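Local coordinates for protein acetyltransferase of GNAT family (Staphylococcus aureus subsp. aureus Mu50, PDB 3D8P) that probably transfers an acetyl group from acetyl-coenzyme A to an amine of a substrate not yet identified, as other members of the GNAT family do, at residues A[3-13]-A[55-66]. Sequence-based numbering, arbitrary orientation.
Sequences AINIIEYNRSY and FWLAINNHQNIV. With ACT (acetate ion), chain D.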
loop_
_atom_site.group_PDB
_atom_site.type_symbol
_atom_site.label_atom_id
_atom_site.label_comp_id
_atom_site.label_asym_id
_atom_site.label_seq_id
_atom_site.Cartn_x
_atom_site.Cartn_y
_atom_site.Cartn_z
ATOM N N ALA A 3 -16.928 10.957 -7.904
ATOM C CA ALA A 3 -16.412 9.931 -8.844
ATOM C C ALA A 3 -15.854 8.712 -8.092
ATOM O O ALA A 3 -16.092 7.584 -8.511
ATOM C CB ALA A 3 -15.340 10.535 -9.787
ATOM N N ILE A 4 -15.151 8.944 -6.975
ATOM C CA ILE A 4 -14.413 7.882 -6.241
ATOM C C ILE A 4 -14.768 7.762 -4.749
ATOM O O ILE A 4 -14.942 8.769 -4.071
ATOM C CB ILE A 4 -12.883 8.125 -6.385
ATOM C CG1 ILE A 4 -12.489 8.125 -7.869
ATOM C CG2 ILE A 4 -12.065 7.113 -5.616
ATOM C CD1 ILE A 4 -12.940 6.912 -8.650
ATOM N N ASN A 5 -14.874 6.524 -4.256
ATOM C CA ASN A 5 -15.148 6.216 -2.838
ATOM C C ASN A 5 -14.090 5.263 -2.306
ATOM O O ASN A 5 -13.584 4.441 -3.059
ATOM C CB ASN A 5 -16.488 5.506 -2.705
ATOM C CG ASN A 5 -17.528 6.094 -3.600
ATOM O OD1 ASN A 5 -17.782 7.303 -3.551
ATOM N ND2 ASN A 5 -18.132 5.252 -4.449
ATOM N N ILE A 6 -13.790 5.357 -1.012
ATOM C CA ILE A 6 -12.818 4.472 -0.368
ATOM C C ILE A 6 -13.603 3.519 0.529
ATOM O O ILE A 6 -14.368 3.957 1.364
ATOM C CB ILE A 6 -11.733 5.229 0.485
ATOM C CG1 ILE A 6 -11.036 6.338 -0.302
ATOM C CG2 ILE A 6 -10.672 4.275 1.022
ATOM C CD1 ILE A 6 -10.296 5.889 -1.489
ATOM N N ILE A 7 -13.401 2.219 0.337
ATOM C CA ILE A 7 -14.032 1.194 1.148
ATOM C C ILE A 7 -12.978 0.225 1.674
ATOM O O ILE A 7 -11.852 0.163 1.173
ATOM C CB ILE A 7 -15.081 0.388 0.350
ATOM C CG1 ILE A 7 -14.431 -0.286 -0.882
ATOM C CG2 ILE A 7 -16.277 1.305 -0.003
ATOM C CD1 ILE A 7 -15.273 -1.348 -1.546
ATOM N N GLU A 8 -13.336 -0.522 2.704
ATOM C CA GLU A 8 -12.479 -1.566 3.179
ATOM C C GLU A 8 -12.596 -2.715 2.188
ATOM O O GLU A 8 -13.660 -2.945 1.585
ATOM C CB GLU A 8 -12.893 -2.029 4.571
ATOM C CG GLU A 8 -11.870 -2.984 5.201
ATOM C CD GLU A 8 -12.110 -3.230 6.686
ATOM O OE1 GLU A 8 -13.038 -4.002 7.027
ATOM O OE2 GLU A 8 -11.336 -2.685 7.509
ATOM N N TYR A 9 -11.490 -3.421 1.996
ATOM C CA TYR A 9 -11.494 -4.628 1.191
ATOM C C TYR A 9 -12.526 -5.604 1.772
ATOM O O TYR A 9 -12.660 -5.710 2.987
ATOM C CB TYR A 9 -10.106 -5.269 1.227
ATOM C CG TYR A 9 -10.055 -6.692 0.691
ATOM C CD1 TYR A 9 -9.814 -6.934 -0.657
ATOM C CD2 TYR A 9 -10.240 -7.788 1.531
ATOM C CE1 TYR A 9 -9.779 -8.207 -1.161
ATOM C CE2 TYR A 9 -10.213 -9.074 1.033
ATOM C CZ TYR A 9 -9.961 -9.270 -0.316
ATOM O OH TYR A 9 -9.920 -10.531 -0.837
ATOM N N ASN A 10 -13.267 -6.281 0.895
ATOM C CA ASN A 10 -14.048 -7.447 1.295
ATOM C C ASN A 10 -13.693 -8.582 0.313
ATOM O O ASN A 10 -13.109 -8.297 -0.754
ATOM C CB ASN A 10 -15.548 -7.147 1.462
ATOM C CG ASN A 10 -16.267 -6.962 0.149
ATOM O OD1 ASN A 10 -16.358 -7.887 -0.640
ATOM N ND2 ASN A 10 -16.847 -5.778 -0.058
ATOM N N ARG A 11 -13.975 -9.832 0.706
ATOM C CA ARG A 11 -13.586 -11.051 -0.046
ATOM C C ARG A 11 -14.093 -11.157 -1.471
ATOM O O ARG A 11 -13.516 -11.886 -2.272
ATOM C CB ARG A 11 -14.036 -12.321 0.696
ATOM C CG ARG A 11 -13.318 -12.505 2.016
ATOM C CD ARG A 11 -13.400 -13.945 2.514
ATOM N NE ARG A 11 -14.764 -14.397 2.769
ATOM C CZ ARG A 11 -15.481 -14.088 3.853
ATOM N NH1 ARG A 11 -15.002 -13.259 4.771
ATOM N NH2 ARG A 11 -16.701 -14.588 4.005
ATOM N N SER A 12 -15.179 -10.461 -1.789
ATOM C CA SER A 12 -15.704 -10.493 -3.146
ATOM C C SER A 12 -14.696 -9.944 -4.128
ATOM O O SER A 12 -14.705 -10.321 -5.293
ATOM C CB SER A 12 -17.028 -9.717 -3.255
ATOM O OG SER A 12 -16.911 -8.354 -2.888
ATOM N N TYR A 13 -13.802 -9.078 -3.641
ATOM C CA TYR A 13 -12.829 -8.388 -4.489
ATOM C C TYR A 13 -11.524 -9.145 -4.693
ATOM O O TYR A 13 -10.657 -8.643 -5.406
ATOM C CB TYR A 13 -12.523 -7.010 -3.910
ATOM C CG TYR A 13 -13.544 -5.938 -4.181
ATOM C CD1 TYR A 13 -13.623 -5.330 -5.431
ATOM C CD2 TYR A 13 -14.403 -5.495 -3.182
ATOM C CE1 TYR A 13 -14.539 -4.323 -5.683
ATOM C CE2 TYR A 13 -15.329 -4.484 -3.421
ATOM C CZ TYR A 13 -15.384 -3.885 -4.665
ATOM O OH TYR A 13 -16.328 -2.885 -4.910
ATOM N N PHE A 55 -6.650 -2.640 4.837
ATOM C CA PHE A 55 -6.610 -2.752 3.392
ATOM C C PHE A 55 -7.846 -2.040 2.842
ATOM O O PHE A 55 -8.999 -2.425 3.118
ATOM C CB PHE A 55 -6.467 -4.203 2.900
ATOM C CG PHE A 55 -5.787 -4.290 1.585
ATOM C CD1 PHE A 55 -6.420 -3.817 0.437
ATOM C CD2 PHE A 55 -4.493 -4.752 1.482
ATOM C CE1 PHE A 55 -5.800 -3.853 -0.784
ATOM C CE2 PHE A 55 -3.862 -4.797 0.259
ATOM C CZ PHE A 55 -4.514 -4.346 -0.883
ATOM N N TRP A 56 -7.579 -0.967 2.093
ATOM C CA TRP A 56 -8.604 -0.093 1.540
ATOM C C TRP A 56 -8.576 -0.133 0.021
ATOM O O TRP A 56 -7.517 -0.323 -0.598
ATOM C CB TRP A 56 -8.393 1.352 2.008
ATOM C CG TRP A 56 -8.320 1.528 3.499
ATOM C CD1 TRP A 56 -7.184 1.741 4.245
ATOM C CD2 TRP A 56 -9.413 1.509 4.432
ATOM N NE1 TRP A 56 -7.506 1.846 5.575
ATOM C CE2 TRP A 56 -8.863 1.711 5.721
ATOM C CE3 TRP A 56 -10.801 1.353 4.305
ATOM C CZ2 TRP A 56 -9.650 1.762 6.869
ATOM C CZ3 TRP A 56 -11.581 1.394 5.437
ATOM C CH2 TRP A 56 -11.000 1.586 6.714
ATOM N N LEU A 57 -9.755 0.020 -0.569
ATOM C CA LEU A 57 -9.903 0.079 -2.015
ATOM C C LEU A 57 -10.526 1.399 -2.399
ATOM O O LEU A 57 -11.500 1.831 -1.790
ATOM C CB LEU A 57 -10.830 -1.033 -2.516
ATOM C CG LEU A 57 -10.473 -2.452 -2.094
ATOM C CD1 LEU A 57 -11.507 -3.418 -2.611
ATOM C CD2 LEU A 57 -9.062 -2.822 -2.578
ATOM N N ALA A 58 -9.965 2.031 -3.421
ATOM C CA ALA A 58 -10.595 3.173 -4.061
ATOM C C ALA A 58 -11.396 2.547 -5.192
ATOM O O ALA A 58 -10.851 1.757 -5.990
ATOM C CB ALA A 58 -9.571 4.139 -4.588
ATOM N N ILE A 59 -12.693 2.868 -5.240
ATOM C CA ILE A 59 -13.581 2.291 -6.212
ATOM C C ILE A 59 -14.352 3.379 -6.969
ATOM O O ILE A 59 -14.638 4.452 -6.444
ATOM C CB ILE A 59 -14.553 1.257 -5.545
ATOM C CG1 ILE A 59 -15.482 1.939 -4.529
ATOM C CG2 ILE A 59 -13.763 0.114 -4.875
ATOM C CD1 ILE A 59 -16.645 1.050 -4.027
ATOM N N ASN A 60 -14.697 3.084 -8.210
ATOM C CA ASN A 60 -15.431 4.030 -9.030
ATOM C C ASN A 60 -16.951 3.827 -8.876
ATOM O O ASN A 60 -17.404 3.096 -7.983
ATOM C CB ASN A 60 -14.946 3.930 -10.485
ATOM C CG ASN A 60 -15.273 2.600 -11.142
ATOM O OD1 ASN A 60 -15.989 1.766 -10.589
ATOM N ND2 ASN A 60 -14.764 2.414 -12.356
ATOM N N ASN A 61 -17.725 4.490 -9.731
ATOM C CA ASN A 61 -19.188 4.427 -9.698
ATOM C C ASN A 61 -19.748 3.028 -9.962
ATOM O O ASN A 61 -20.845 2.696 -9.518
ATOM C CB ASN A 61 -19.781 5.446 -10.701
ATOM C CG ASN A 61 -19.470 5.098 -12.172
ATOM O OD1 ASN A 61 -18.319 4.828 -12.540
ATOM N ND2 ASN A 61 -20.509 5.106 -13.015
ATOM N N HIS A 62 -18.987 2.217 -10.692
ATOM C CA HIS A 62 -19.349 0.831 -10.974
ATOM C C HIS A 62 -18.841 -0.135 -9.891
ATOM O O HIS A 62 -19.028 -1.354 -9.984
ATOM C CB HIS A 62 -18.830 0.463 -12.356
ATOM C CG HIS A 62 -19.524 1.210 -13.454
ATOM N ND1 HIS A 62 -20.810 0.908 -13.857
ATOM C CD2 HIS A 62 -19.129 2.261 -14.212
ATOM C CE1 HIS A 62 -21.173 1.731 -14.823
ATOM N NE2 HIS A 62 -20.173 2.564 -15.056
ATOM N N GLN A 63 -18.235 0.453 -8.866
ATOM C CA GLN A 63 -17.664 -0.235 -7.706
ATOM C C GLN A 63 -16.438 -1.121 -8.049
ATOM O O GLN A 63 -16.113 -2.089 -7.346
ATOM C CB GLN A 63 -18.781 -0.965 -6.940
ATOM C CG GLN A 63 -19.896 0.013 -6.550
ATOM C CD GLN A 63 -20.942 -0.580 -5.629
ATOM O OE1 GLN A 63 -20.611 -1.176 -4.605
ATOM N NE2 GLN A 63 -22.231 -0.400 -5.986
ATOM N N ASN A 64 -15.768 -0.783 -9.142
ATOM C CA ASN A 64 -14.547 -1.472 -9.501
ATOM C C ASN A 64 -13.354 -0.783 -8.890
ATOM O O ASN A 64 -13.363 0.424 -8.688
ATOM C CB ASN A 64 -14.381 -1.517 -11.000
ATOM C CG ASN A 64 -15.420 -2.385 -11.651
ATOM O OD1 ASN A 64 -16.113 -1.931 -12.537
ATOM N ND2 ASN A 64 -15.556 -3.636 -11.183
ATOM N N ILE A 65 -12.318 -1.568 -8.646
ATOM C CA ILE A 65 -11.087 -1.096 -8.043
ATOM C C ILE A 65 -10.344 -0.190 -8.995
ATOM O O ILE A 65 -10.078 -0.571 -10.135
ATOM C CB ILE A 65 -10.136 -2.305 -7.646
ATOM C CG1 ILE A 65 -10.804 -3.179 -6.577
ATOM C CG2 ILE A 65 -8.763 -1.765 -7.152
ATOM C CD1 ILE A 65 -10.098 -4.479 -6.237
ATOM N N VAL A 66 -10.045 1.027 -8.531
ATOM C CA VAL A 66 -9.190 1.954 -9.268
ATOM C C VAL A 66 -7.934 2.310 -8.430
ATOM O O VAL A 66 -7.027 2.961 -8.922
ATOM C CB VAL A 66 -9.960 3.228 -9.802
ATOM C CG1 VAL A 66 -11.082 2.834 -10.769
ATOM C CG2 VAL A 66 -10.481 4.110 -8.674
HETATM C C ACT D . -9.622 -13.437 1.276
HETATM O O ACT D . -9.397 -12.909 2.399
HETATM O OXT ACT D . -9.972 -12.629 0.383
HETATM C CH3 ACT D . -9.492 -14.920 0.993
HETATM O O HOH W 1 -16.432 6.881 -11.382
HETATM O O HOH W 2 -8.840 -1.579 6.389
HETATM O O HOH W 3 -18.231 -2.391 -2.976
#
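Asn5 trades a pair of backbone hydrogen bonds with Ile59, and Ile7 a pair with Leu57, and a fifth, from Tyr9 N to Phe55 O (2.9 Å), carries the antiparallel ladder past the end of strand 5-8, whose axis runs at 148° to that of 55-59. On one face of this ladder, the non-hydrogen-bonded pair Ile6 and Ala58 meets closely, CD1 of Ile6 lying 3.6 Å from Ala58 CB, while Ile6 CG2 rests against Trp56 CB. Further along, Ile4 and Val66 meet tip to tip through CD1 and CG2. Leu99, Ile95 and Val103 of helix 95-109 pack against this side, and Lys102 makes a cation-pi contact with the Trp56 indole. Such pairing of the first two strands is the usual start of the GNAT fold; here 5-8 is an outermost strand of the mixed sheet, and the two helices 14-28 and 44-49 lie in the connection to 54-59.

The other face bears Ile7, Leu57 and Ile59, with Tyr13 folded back over them from the loop. Ile7 and Ile59 cross at about a right angle, their CD1 atoms 3.7 Å apart. With its CG beside the backbone N (chi1 -79°), Tyr13 lays one ring face over Leu57 CD1, a CH-pi contact of 3.8 Å to the centroid, while Ile65 slides past in the opposite direction along CD1 of the ring. The phenol then donates from Tyr13 OH to Gln63 O at 2.6 Å, tilted 17° from the carbonyl plane, and also accepts from a water that donates to Gln63 OE1. This ties the loop to the turn 60-63, itself braced by Asn60 OD1, which accepts from Asn64 N at 2.9 Å.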